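Local atomic coordinates of putative cell adhesion protein (Bacteroides eggerthii, PDB entry 4GPV), a protein that probably serves as a structural or adhesive subunit of a distinct type of pilus on the surface of a human gut bacterium. Residues 212-217 / 318-323; 265-270 / 278-283. One frame throughout, in Å; residues are numbered along the deposited sequence.

Interaction 1 of 2, residues 212-217 / 318-323; sequences NQYTGA and TDPEEP
Tyr214 lays its ring against Pro320 and ends on Glu321. Its CG sits between the backbone N and the carbonyl carbon (chi1 58°), which directs the ring toward Pro320. Pro320 CG stands 3.8 Å from the ring centroid and 16° off the ring normal, a CH-pi contact over one face; Ala217 CB lies over the opposite face, offset toward the rim. The phenol OH of Tyr214 donates to Glu321 OE2 at 2.6 Å, using the anti lone pair of that oxygen. Ring and carboxylate planes are 89° apart, and the same OE2 also accepts from the backbone N of Phe218. An alanine at Tyr214 would probably leave Pro320 without its aromatic platform and take a donor from Glu321 OE2. The contact joins two loops of the FimA-like C-terminal domain: a type II turn from Tyr214 to Ala217 brings Ala217 back over the ring, and a type I turn runs from Asp319 to Glu322. Within the latter, Asp319 OD1 accepts from Glu321 N (3.0 Å) in an Asx turn. One water donates to both Thr215 O and Thr318 O, bridging the loops. Leu186 and Phe187 of strand 176-193 also touch the Tyr214 side chain.

Interaction 2 of 2, residues 265-270 / 278-283; sequences IKSTKT and IFYPIL
Two pairs of backbone hydrogen bonds bind Ile265 to Tyr280 and Ser267 to Ile278, the hydrogen-bonded pairs of an antiparallel hairpin whose strand directions differ by 159°. Ser267 N reaches Ile278 O at 2.9 Å with an N-H...O angle of 172°, and Ile278 N returns to Ser267 O at the same length. Around Ile265 the bonds are unequal: Tyr280 N to Ile265 O is 2.9 Å, whereas Ile265 N to Tyr280 O is 3.1 Å. Lys266 and Phe279 form the non-hydrogen-bonded pair between them. Here Lys266 CG sits 3.6 Å from Phe279 CE2; the chain bends at chi2 (-96°), turning CD aside, and NZ at its end forms a salt bridge with Asp181 OD2. On the face bearing Ile265, Ser267, Ile278 and Tyr280, Ser267 OG lies at the edge of the Tyr280 ring, in its plane and 3.6 Å from CE2, while hydrogen-bonding Asp180 OD1. Ile265 CB packs 4.0 Å from Tyr280 CD2. Ile278 CG1, set between its backbone N and carbonyl carbon, meets Ser267 CB at 3.8 Å, and its CG2 branch touches Lys269 CB. Strand 176-193 pairs antiparallel with strand 262-271, placing that strand between it and strand 274-283; Leu305 of strand 297-306 touches both Ile265 and Tyr280.

From the N terminus, the chain first reaches 212-217, in the loop between strands 207-209 and 222-224, then the hairpin strands 262-271 and 274-283, and finally 318-323, in the loop leading to strand 329-343. Interaction 2 closes a hairpin with seven residues between its segments, five of them still strand, and is nested inside the 100-residue loop closed by interaction 1. Their centres lie about 10 Å apart. Direct packing links them: Tyr214 and Phe279 meet edge-to-face, Pro320 CD lies 3.5 Å from Phe279 CD1, and Pro320 O lies 3.3 Å from Leu283 CD1. Thus both loops of interaction 1 are tied to the hairpin through strand 274-283.

Interaction 1 of 2, residues 212-217 / 318-323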
loop_
_atom_site.group_PDB
_atom_site.type_symbol
_atom_site.label_atom_id
_atom_site.label_comp_id
_atom_site.label_asym_id
_atom_site.label_seq_id
_atom_site.Cartn_x
_atom_site.Cartn_y
_atom_site.Cartn_z
ATOM N N ASN A 212 17.896 -4.189 -7.043
ATOM C CA ASN A 212 18.938 -3.825 -6.081
ATOM C C ASN A 212 20.345 -3.963 -6.670
ATOM O O ASN A 212 21.307 -3.981 -5.901
ATOM C CB ASN A 212 18.811 -4.697 -4.817
ATOM C CG ASN A 212 19.160 -6.167 -5.000
ATOM O OD1 ASN A 212 19.370 -6.668 -6.108
ATOM N ND2 ASN A 212 19.264 -6.893 -3.905
ATOM N N GLN A 213 20.465 -4.094 -8.007
ATOM C CA GLN A 213 21.769 -4.302 -8.675
ATOM C C GLN A 213 22.380 -2.962 -9.118
ATOM O O GLN A 213 22.593 -2.698 -10.308
ATOM C CB GLN A 213 21.632 -5.317 -9.817
ATOM C CG GLN A 213 21.389 -6.752 -9.281
ATOM C CD GLN A 213 21.109 -7.761 -10.375
ATOM O OE1 GLN A 213 21.936 -8.018 -11.254
ATOM N NE2 GLN A 213 19.929 -8.356 -10.350
ATOM N N TYR A 214 22.618 -2.094 -8.131
ATOM C CA TYR A 214 23.241 -0.779 -8.282
ATOM C C TYR A 214 24.181 -0.591 -7.095
ATOM O O TYR A 214 23.940 -1.169 -6.029
ATOM C CB TYR A 214 22.221 0.375 -8.440
ATOM C CG TYR A 214 21.222 0.547 -7.317
ATOM C CD1 TYR A 214 19.997 -0.125 -7.333
ATOM C CD2 TYR A 214 21.467 1.431 -6.266
ATOM C CE1 TYR A 214 19.075 0.018 -6.280
ATOM C CE2 TYR A 214 20.565 1.565 -5.202
ATOM C CZ TYR A 214 19.361 0.872 -5.224
ATOM O OH TYR A 214 18.467 1.025 -4.187
ATOM N N THR A 215 25.270 0.182 -7.280
ATOM C CA THR A 215 26.282 0.402 -6.242
ATOM C C THR A 215 25.678 1.059 -4.986
ATOM O O THR A 215 24.910 2.020 -5.101
ATOM C CB THR A 215 27.430 1.257 -6.815
ATOM O OG1 THR A 215 27.754 0.796 -8.130
ATOM C CG2 THR A 215 28.663 1.263 -5.924
ATOM N N GLY A 216 26.058 0.530 -3.826
ATOM C CA GLY A 216 25.707 0.985 -2.488
ATOM C C GLY A 216 24.251 0.910 -2.098
ATOM O O GLY A 216 23.817 1.647 -1.207
ATOM N N ALA A 217 23.512 -0.014 -2.712
ATOM C CA ALA A 217 22.096 -0.195 -2.422
ATOM C C ALA A 217 21.888 -0.529 -0.942
ATOM O O ALA A 217 22.630 -1.327 -0.363
ATOM C CB ALA A 217 21.520 -1.299 -3.294
ATOM N N THR A 318 22.910 7.607 -11.450
ATOM C CA THR A 318 23.447 6.283 -11.127
ATOM C C THR A 318 22.984 5.839 -9.735
ATOM O O THR A 318 23.019 4.644 -9.453
ATOM C CB THR A 318 24.990 6.287 -11.176
ATOM O OG1 THR A 318 25.461 7.129 -10.134
ATOM C CG2 THR A 318 25.542 6.766 -12.516
ATOM N N ASP A 319 22.607 6.793 -8.846
ATOM C CA ASP A 319 22.201 6.451 -7.472
ATOM C C ASP A 319 20.781 6.915 -7.211
ATOM O O ASP A 319 20.557 8.093 -6.954
ATOM C CB ASP A 319 23.159 7.043 -6.415
ATOM C CG ASP A 319 22.946 6.501 -5.001
ATOM O OD1 ASP A 319 21.990 5.730 -4.793
ATOM O OD2 ASP A 319 23.751 6.832 -4.113
ATOM N N PRO A 320 19.818 5.984 -7.228
ATOM C CA PRO A 320 18.422 6.388 -7.013
ATOM C C PRO A 320 18.126 6.745 -5.564
ATOM O O PRO A 320 17.077 7.310 -5.308
ATOM C CB PRO A 320 17.632 5.157 -7.440
ATOM C CG PRO A 320 18.544 4.012 -7.150
ATOM C CD PRO A 320 19.934 4.529 -7.454
ATOM N N GLU A 321 19.026 6.405 -4.628
ATOM C CA GLU A 321 18.797 6.687 -3.197
ATOM C C GLU A 321 19.198 8.114 -2.789
ATOM O O GLU A 321 18.908 8.521 -1.661
ATOM C CB GLU A 321 19.533 5.683 -2.322
ATOM C CG GLU A 321 19.029 4.260 -2.491
ATOM C CD GLU A 321 19.769 3.198 -1.702
ATOM O OE1 GLU A 321 20.528 3.542 -0.767
ATOM O OE2 GLU A 321 19.579 2.006 -2.017
ATOM N N GLU A 322 19.851 8.858 -3.694
ATOM C CA GLU A 322 20.257 10.248 -3.457
ATOM C C GLU A 322 19.351 11.180 -4.272
ATOM O O GLU A 322 19.112 10.900 -5.446
ATOM C CB GLU A 322 21.734 10.480 -3.802
ATOM C CG GLU A 322 22.742 9.774 -2.906
ATOM C CD GLU A 322 22.681 10.034 -1.412
ATOM O OE1 GLU A 322 22.529 11.210 -1.006
ATOM O OE2 GLU A 322 22.819 9.054 -0.645
ATOM N N PRO A 323 18.862 12.304 -3.697
ATOM C CA PRO A 323 17.976 13.194 -4.472
ATOM C C PRO A 323 18.632 13.727 -5.749
ATOM O O PRO A 323 19.859 13.876 -5.823
ATOM C CB PRO A 323 17.652 14.326 -3.494
ATOM C CG PRO A 323 17.926 13.766 -2.146
ATOM C CD PRO A 323 19.058 12.805 -2.321
HETATM O O HOH W 1 22.863 3.495 -3.493
HETATM O O HOH W 2 24.619 3.876 -7.415
#

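Interaction 2 of 2, residues 265-270 / 278-283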
loop_
_atom_site.group_PDB
_atom_site.type_symbol
_atom_site.label_atom_id
_atom_site.label_comp_id
_atom_site.label_asym_id
_atom_site.label_seq_id
_atom_site.Cartn_x
_atom_site.Cartn_y
_atom_site.Cartn_z
ATOM N N ILE A 265 12.038 4.975 -12.769
ATOM C CA ILE A 265 12.208 4.327 -14.054
ATOM C C ILE A 265 13.637 3.818 -14.021
ATOM O O ILE A 265 14.537 4.618 -13.787
ATOM C CB ILE A 265 11.936 5.223 -15.267
ATOM C CG1 ILE A 265 10.485 5.723 -15.272
ATOM C CG2 ILE A 265 12.304 4.459 -16.586
ATOM C CD1 ILE A 265 10.276 6.939 -16.167
ATOM N N LYS A 266 13.854 2.506 -14.216
ATOM C CA LYS A 266 15.205 1.934 -14.264
ATOM C C LYS A 266 15.523 1.696 -15.733
ATOM O O LYS A 266 14.706 1.103 -16.441
ATOM C CB LYS A 266 15.264 0.625 -13.444
ATOM C CG LYS A 266 16.662 0.018 -13.414
ATOM C CD LYS A 266 16.844 -1.052 -14.473
ATOM C CE LYS A 266 18.309 -1.252 -14.784
ATOM N NZ LYS A 266 18.491 -2.324 -15.803
ATOM N N SER A 267 16.691 2.167 -16.196
ATOM C CA SER A 267 17.056 2.025 -17.590
ATOM C C SER A 267 18.485 1.552 -17.702
ATOM O O SER A 267 19.187 1.457 -16.684
ATOM C CB SER A 267 16.878 3.367 -18.299
ATOM O OG SER A 267 15.580 3.884 -18.057
ATOM N N THR A 268 18.899 1.216 -18.917
ATOM C CA THR A 268 20.286 0.825 -19.201
ATOM C C THR A 268 20.885 1.850 -20.161
ATOM O O THR A 268 20.345 2.079 -21.255
ATOM C CB THR A 268 20.389 -0.591 -19.759
ATOM O OG1 THR A 268 19.852 -1.499 -18.787
ATOM C CG2 THR A 268 21.835 -0.986 -20.043
ATOM N N LYS A 269 22.003 2.450 -19.747
ATOM C CA LYS A 269 22.725 3.404 -20.599
ATOM C C LYS A 269 23.946 2.699 -21.174
ATOM O O LYS A 269 24.697 2.089 -20.409
ATOM C CB LYS A 269 23.132 4.649 -19.800
ATOM C CG LYS A 269 23.845 5.740 -20.616
ATOM C CD LYS A 269 24.308 6.856 -19.671
ATOM C CE LYS A 269 24.944 8.002 -20.410
ATOM N NZ LYS A 269 25.521 9.013 -19.489
ATOM N N THR A 270 24.145 2.795 -22.506
ATOM C CA THR A 270 25.291 2.186 -23.176
ATOM C C THR A 270 26.103 3.286 -23.882
ATOM O O THR A 270 25.567 4.079 -24.666
ATOM C CB THR A 270 24.872 1.056 -24.134
ATOM O OG1 THR A 270 24.120 0.092 -23.412
ATOM C CG2 THR A 270 26.071 0.374 -24.777
ATOM N N ILE A 278 20.830 3.121 -14.899
ATOM C CA ILE A 278 20.543 4.528 -14.602
ATOM C C ILE A 278 19.116 4.587 -14.131
ATOM O O ILE A 278 18.334 3.663 -14.382
ATOM C CB ILE A 278 20.825 5.536 -15.750
ATOM C CG1 ILE A 278 19.961 5.218 -16.991
ATOM C CG2 ILE A 278 22.329 5.603 -16.076
ATOM C CD1 ILE A 278 19.890 6.266 -18.044
ATOM N N PHE A 279 18.790 5.641 -13.418
ATOM C CA PHE A 279 17.454 5.784 -12.831
ATOM C C PHE A 279 16.882 7.173 -13.012
ATOM O O PHE A 279 17.619 8.151 -13.017
ATOM C CB PHE A 279 17.527 5.488 -11.315
ATOM C CG PHE A 279 18.009 4.104 -10.967
ATOM C CD1 PHE A 279 19.370 3.831 -10.846
ATOM C CD2 PHE A 279 17.110 3.064 -10.792
ATOM C CE1 PHE A 279 19.817 2.542 -10.542
ATOM C CE2 PHE A 279 17.547 1.786 -10.448
ATOM C CZ PHE A 279 18.907 1.518 -10.372
ATOM N N TYR A 280 15.541 7.259 -13.101
ATOM C CA TYR A 280 14.826 8.540 -13.101
ATOM C C TYR A 280 13.919 8.428 -11.877
ATOM O O TYR A 280 12.838 7.853 -11.969
ATOM C CB TYR A 280 14.053 8.761 -14.411
ATOM C CG TYR A 280 14.923 8.666 -15.641
ATOM C CD1 TYR A 280 15.574 9.792 -16.145
ATOM C CD2 TYR A 280 15.045 7.469 -16.342
ATOM C CE1 TYR A 280 16.286 9.740 -17.341
ATOM C CE2 TYR A 280 15.801 7.393 -17.521
ATOM C CZ TYR A 280 16.422 8.532 -18.014
ATOM O OH TYR A 280 17.144 8.456 -19.192
ATOM N N PRO A 281 14.421 8.810 -10.686
ATOM C CA PRO A 281 13.686 8.480 -9.457
ATOM C C PRO A 281 12.957 9.631 -8.756
ATOM O O PRO A 281 13.222 10.813 -9.013
ATOM C CB PRO A 281 14.818 8.009 -8.554
ATOM C CG PRO A 281 16.009 8.851 -8.985
ATOM C CD PRO A 281 15.755 9.358 -10.368
ATOM N N ILE A 282 12.092 9.246 -7.815
ATOM C CA ILE A 282 11.432 10.161 -6.899
ATOM C C ILE A 282 11.446 9.531 -5.512
ATOM O O ILE A 282 10.961 8.412 -5.332
ATOM C CB ILE A 282 10.024 10.657 -7.325
ATOM C CG1 ILE A 282 9.560 11.865 -6.441
ATOM C CG2 ILE A 282 8.996 9.567 -7.347
ATOM C CD1 ILE A 282 10.557 13.215 -6.485
ATOM N N LEU A 283 12.030 10.251 -4.537
ATOM C CA LEU A 283 12.091 9.791 -3.144
ATOM C C LEU A 283 10.876 10.283 -2.415
ATOM O O LEU A 283 10.586 11.478 -2.484
ATOM C CB LEU A 283 13.358 10.319 -2.430
ATOM C CG LEU A 283 14.636 9.520 -2.574
ATOM C CD1 LEU A 283 15.163 9.639 -3.951
ATOM C CD2 LEU A 283 15.678 10.052 -1.632
#